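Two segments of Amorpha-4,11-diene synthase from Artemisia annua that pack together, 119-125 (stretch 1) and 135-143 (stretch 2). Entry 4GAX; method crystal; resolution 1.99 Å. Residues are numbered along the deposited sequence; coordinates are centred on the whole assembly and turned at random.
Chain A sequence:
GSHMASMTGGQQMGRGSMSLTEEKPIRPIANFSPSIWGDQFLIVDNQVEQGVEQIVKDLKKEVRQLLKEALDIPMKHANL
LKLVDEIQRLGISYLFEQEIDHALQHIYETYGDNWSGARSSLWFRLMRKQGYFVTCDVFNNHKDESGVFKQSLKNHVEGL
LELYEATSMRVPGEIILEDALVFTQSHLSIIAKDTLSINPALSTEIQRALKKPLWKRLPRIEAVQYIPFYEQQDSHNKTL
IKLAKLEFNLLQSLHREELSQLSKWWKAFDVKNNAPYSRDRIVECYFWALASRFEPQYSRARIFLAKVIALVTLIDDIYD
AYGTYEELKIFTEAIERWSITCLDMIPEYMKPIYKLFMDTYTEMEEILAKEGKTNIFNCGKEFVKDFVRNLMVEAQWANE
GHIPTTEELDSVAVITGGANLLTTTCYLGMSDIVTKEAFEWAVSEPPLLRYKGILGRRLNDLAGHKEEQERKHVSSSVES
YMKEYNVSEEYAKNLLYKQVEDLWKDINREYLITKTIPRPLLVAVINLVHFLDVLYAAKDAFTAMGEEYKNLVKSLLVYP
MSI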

# COMPACT_ATOMS: atom_id res chain seq x y z
N ARG A 119 -6.21 13.59 23.61
CA ARG A 119 -5.68 12.95 22.41
C ARG A 119 -4.92 11.67 22.74
O ARG A 119 -3.93 11.34 22.08
CB ARG A 119 -4.78 13.92 21.62
CG ARG A 119 -5.26 15.37 21.65
CD ARG A 119 -5.39 15.98 20.29
NE ARG A 119 -6.64 15.59 19.65
CZ ARG A 119 -7.53 16.45 19.16
NH1 ARG A 119 -7.32 17.76 19.23
NH2 ARG A 119 -8.63 15.98 18.59
N SER A 120 -5.38 10.94 23.74
CA SER A 120 -4.73 9.68 24.07
C SER A 120 -4.89 8.66 22.93
O SER A 120 -3.94 7.96 22.58
CB SER A 120 -5.17 9.13 25.45
OG SER A 120 -6.57 9.07 25.57
N SER A 121 -6.08 8.58 22.34
CA SER A 121 -6.29 7.68 21.20
C SER A 121 -5.42 8.06 20.00
O SER A 121 -4.90 7.20 19.26
CB SER A 121 -7.77 7.68 20.79
OG SER A 121 -8.57 7.14 21.83
N LEU A 122 -5.27 9.36 19.78
CA LEU A 122 -4.45 9.84 18.67
C LEU A 122 -2.98 9.55 18.95
O LEU A 122 -2.23 9.12 18.07
CB LEU A 122 -4.66 11.35 18.46
CG LEU A 122 -3.77 11.99 17.40
CD1 LEU A 122 -4.01 11.32 16.04
CD2 LEU A 122 -3.99 13.49 17.31
N TRP A 123 -2.56 9.75 20.20
CA TRP A 123 -1.18 9.48 20.56
C TRP A 123 -0.85 8.03 20.26
O TRP A 123 0.19 7.74 19.65
CB TRP A 123 -0.96 9.78 22.05
CG TRP A 123 0.30 9.16 22.61
CD1 TRP A 123 1.57 9.67 22.53
CD2 TRP A 123 0.41 7.92 23.33
NE1 TRP A 123 2.46 8.83 23.17
CE2 TRP A 123 1.77 7.74 23.67
CE3 TRP A 123 -0.51 6.94 23.73
CZ2 TRP A 123 2.24 6.64 24.39
CZ3 TRP A 123 -0.06 5.84 24.44
CH2 TRP A 123 1.30 5.70 24.77
N PHE A 124 -1.75 7.13 20.64
CA PHE A 124 -1.52 5.70 20.50
C PHE A 124 -1.30 5.35 19.03
O PHE A 124 -0.35 4.64 18.68
CB PHE A 124 -2.72 4.93 21.07
CG PHE A 124 -2.69 3.45 20.84
CD1 PHE A 124 -1.99 2.62 21.69
CD2 PHE A 124 -3.39 2.89 19.78
CE1 PHE A 124 -1.97 1.23 21.49
CE2 PHE A 124 -3.40 1.52 19.57
CZ PHE A 124 -2.68 0.68 20.43
N ARG A 125 -2.19 5.83 18.17
CA ARG A 125 -2.13 5.50 16.76
C ARG A 125 -0.90 6.11 16.06
O ARG A 125 -0.23 5.43 15.28
CB ARG A 125 -3.42 5.94 16.05
CG ARG A 125 -3.40 5.66 14.56
CD ARG A 125 -4.74 5.96 13.92
NE ARG A 125 -5.07 7.39 13.94
CZ ARG A 125 -4.48 8.31 13.18
NH1 ARG A 125 -3.52 7.95 12.32
NH2 ARG A 125 -4.85 9.59 13.26
N THR A 135 1.90 0.42 24.36
CA THR A 135 0.90 -0.57 24.80
C THR A 135 -0.53 -0.01 24.90
O THR A 135 -0.76 1.20 24.77
CB THR A 135 1.30 -1.18 26.13
OG1 THR A 135 0.72 -2.49 26.26
CG2 THR A 135 0.80 -0.33 27.23
N CYS A 136 -1.49 -0.88 25.17
CA CYS A 136 -2.88 -0.46 25.33
C CYS A 136 -3.25 0.13 26.69
O CYS A 136 -4.40 0.54 26.88
CB CYS A 136 -3.81 -1.64 25.06
SG CYS A 136 -3.98 -1.96 23.34
N ASP A 137 -2.30 0.16 27.62
CA ASP A 137 -2.57 0.65 28.98
C ASP A 137 -3.20 2.04 28.98
O ASP A 137 -4.00 2.35 29.85
CB ASP A 137 -1.29 0.71 29.82
CG ASP A 137 -0.73 -0.66 30.14
OD1 ASP A 137 -1.43 -1.67 29.88
OD2 ASP A 137 0.41 -0.73 30.66
N VAL A 138 -2.84 2.85 28.00
CA VAL A 138 -3.33 4.22 27.93
C VAL A 138 -4.86 4.25 27.85
O VAL A 138 -5.48 5.24 28.24
CB VAL A 138 -2.71 4.98 26.73
CG1 VAL A 138 -3.22 4.41 25.40
CG2 VAL A 138 -3.01 6.47 26.83
N PHE A 139 -5.46 3.15 27.40
CA PHE A 139 -6.92 3.11 27.24
C PHE A 139 -7.70 2.72 28.49
O PHE A 139 -8.92 2.87 28.53
CB PHE A 139 -7.31 2.19 26.08
CG PHE A 139 -6.84 2.69 24.75
CD1 PHE A 139 -7.40 3.82 24.19
CD2 PHE A 139 -5.81 2.03 24.07
CE1 PHE A 139 -6.94 4.30 22.95
CE2 PHE A 139 -5.36 2.50 22.85
CZ PHE A 139 -5.93 3.63 22.29
N ASN A 140 -7.00 2.23 29.50
CA ASN A 140 -7.68 1.72 30.68
C ASN A 140 -8.66 2.70 31.30
O ASN A 140 -9.72 2.30 31.77
CB ASN A 140 -6.67 1.18 31.70
CG ASN A 140 -6.09 -0.15 31.27
OD1 ASN A 140 -6.76 -0.94 30.60
ND2 ASN A 140 -4.84 -0.42 31.65
N ASN A 141 -8.34 3.99 31.28
CA ASN A 141 -9.27 4.97 31.84
C ASN A 141 -10.30 5.53 30.84
O ASN A 141 -10.96 6.53 31.10
CB ASN A 141 -8.54 6.07 32.61
CG ASN A 141 -7.82 5.52 33.83
OD1 ASN A 141 -8.42 4.82 34.66
ND2 ASN A 141 -6.53 5.82 33.93
N HIS A 142 -10.43 4.86 29.70
CA HIS A 142 -11.59 5.09 28.83
C HIS A 142 -12.78 4.30 29.38
O HIS A 142 -13.93 4.52 28.98
CB HIS A 142 -11.30 4.65 27.40
CG HIS A 142 -10.51 5.65 26.62
ND1 HIS A 142 -9.23 6.03 26.98
CD2 HIS A 142 -10.83 6.39 25.53
CE1 HIS A 142 -8.79 6.94 26.13
NE2 HIS A 142 -9.75 7.18 25.24
N LYS A 143 -12.51 3.40 30.33
CA LYS A 143 -13.57 2.58 30.92
C LYS A 143 -13.86 2.94 32.37
O LYS A 143 -12.96 3.38 33.10
CB LYS A 143 -13.21 1.10 30.82
CG LYS A 143 -12.84 0.67 29.41
CD LYS A 143 -13.72 -0.45 28.91
CE LYS A 143 -13.01 -1.79 29.01
NZ LYS A 143 -13.60 -2.79 28.07
O HOH W 1 -10.61 8.72 22.32

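What backbone frame brings the two stretches together? Stretch 1 enters a helix at Ser120, with Arg119 at the N-cap position, and the first turn closes where Trp123 N donates to Arg119 O at 2.8 Å. Stretch 2 is tied together by shorter loops of hydrogen bonding: Phe139 N reaches Cys136 O at 2.9 Å, and His142 N reaches Phe139 O at 2.8 Å. No hydrogen bond joins the stretches directly. Their backbones stand well apart, with Ser120 CA 6.8 Å from Val138 CA, so side chains fill most of the gap.

How does the beginning of stretch 2 meet the helix? Thr135 turns its CA-to-CB bond away and offers its backbone instead: its carbonyl O lies 3.5 Å from Phe124 CE1, at the edge of the ring and near its plane. That placement suits an aromatic ring, whose rim carries slight positive charge. Cys136 also points its CA-to-CB bond away, yet its SG comes within 4.1 Å of Phe124 CZ. The sulfur approaches the ring obliquely, a soft, polarizable contact.

What does Val138 do in the middle? Its CA-to-CB bond points toward the helix, and both of its methyls reach Trp123: Val138 CG1 is 3.6 Å and Val138 CG2 3.8 Å from Trp123 CZ3, with CG1 at the edge of the indole. The CA-to-CB bond of Trp123 runs sideways, but the end of its ring comes nearer, which brings Trp123 CZ3 to Val138 CG1. Val138 CG1 also lies 4.3 Å from Phe124 CD1. Val138 CG2 packs 3.7 Å from Ser120 CB, touching the aliphatic part of a polar residue.

Why does Phe139 matter although its CA-to-CB bond points sideways? Its ring swings back to the helix and directs an edge at the face of Phe124, with ring centroids 4.8 Å apart and planes at 71°. Phe139 CE2 lies 3.5 Å from Phe124 CG, so the weakly positive rim of one ring meets the electron-rich face of the other. Another part of the Phe139 edge faces Ser121, where CE1 is 3.5 Å from OG.

How does the contact end at His142? The CA-to-CB bond of His142 points toward stretch 1, and its imidazole lies beside Ser120 and Ser121. His142 CE1 lies 3.1 Å from Ser120 OG, near the ring plane, a close polar approach to a carbon that the ring nitrogens make electron-poor. His142 NE2 is 3.6 Å from Ser121 OG, and a water links these two atoms: it hydrogen-bonds to Ser121 OG at 2.6 Å and, weakly, to His142 NE2 at 3.4 Å.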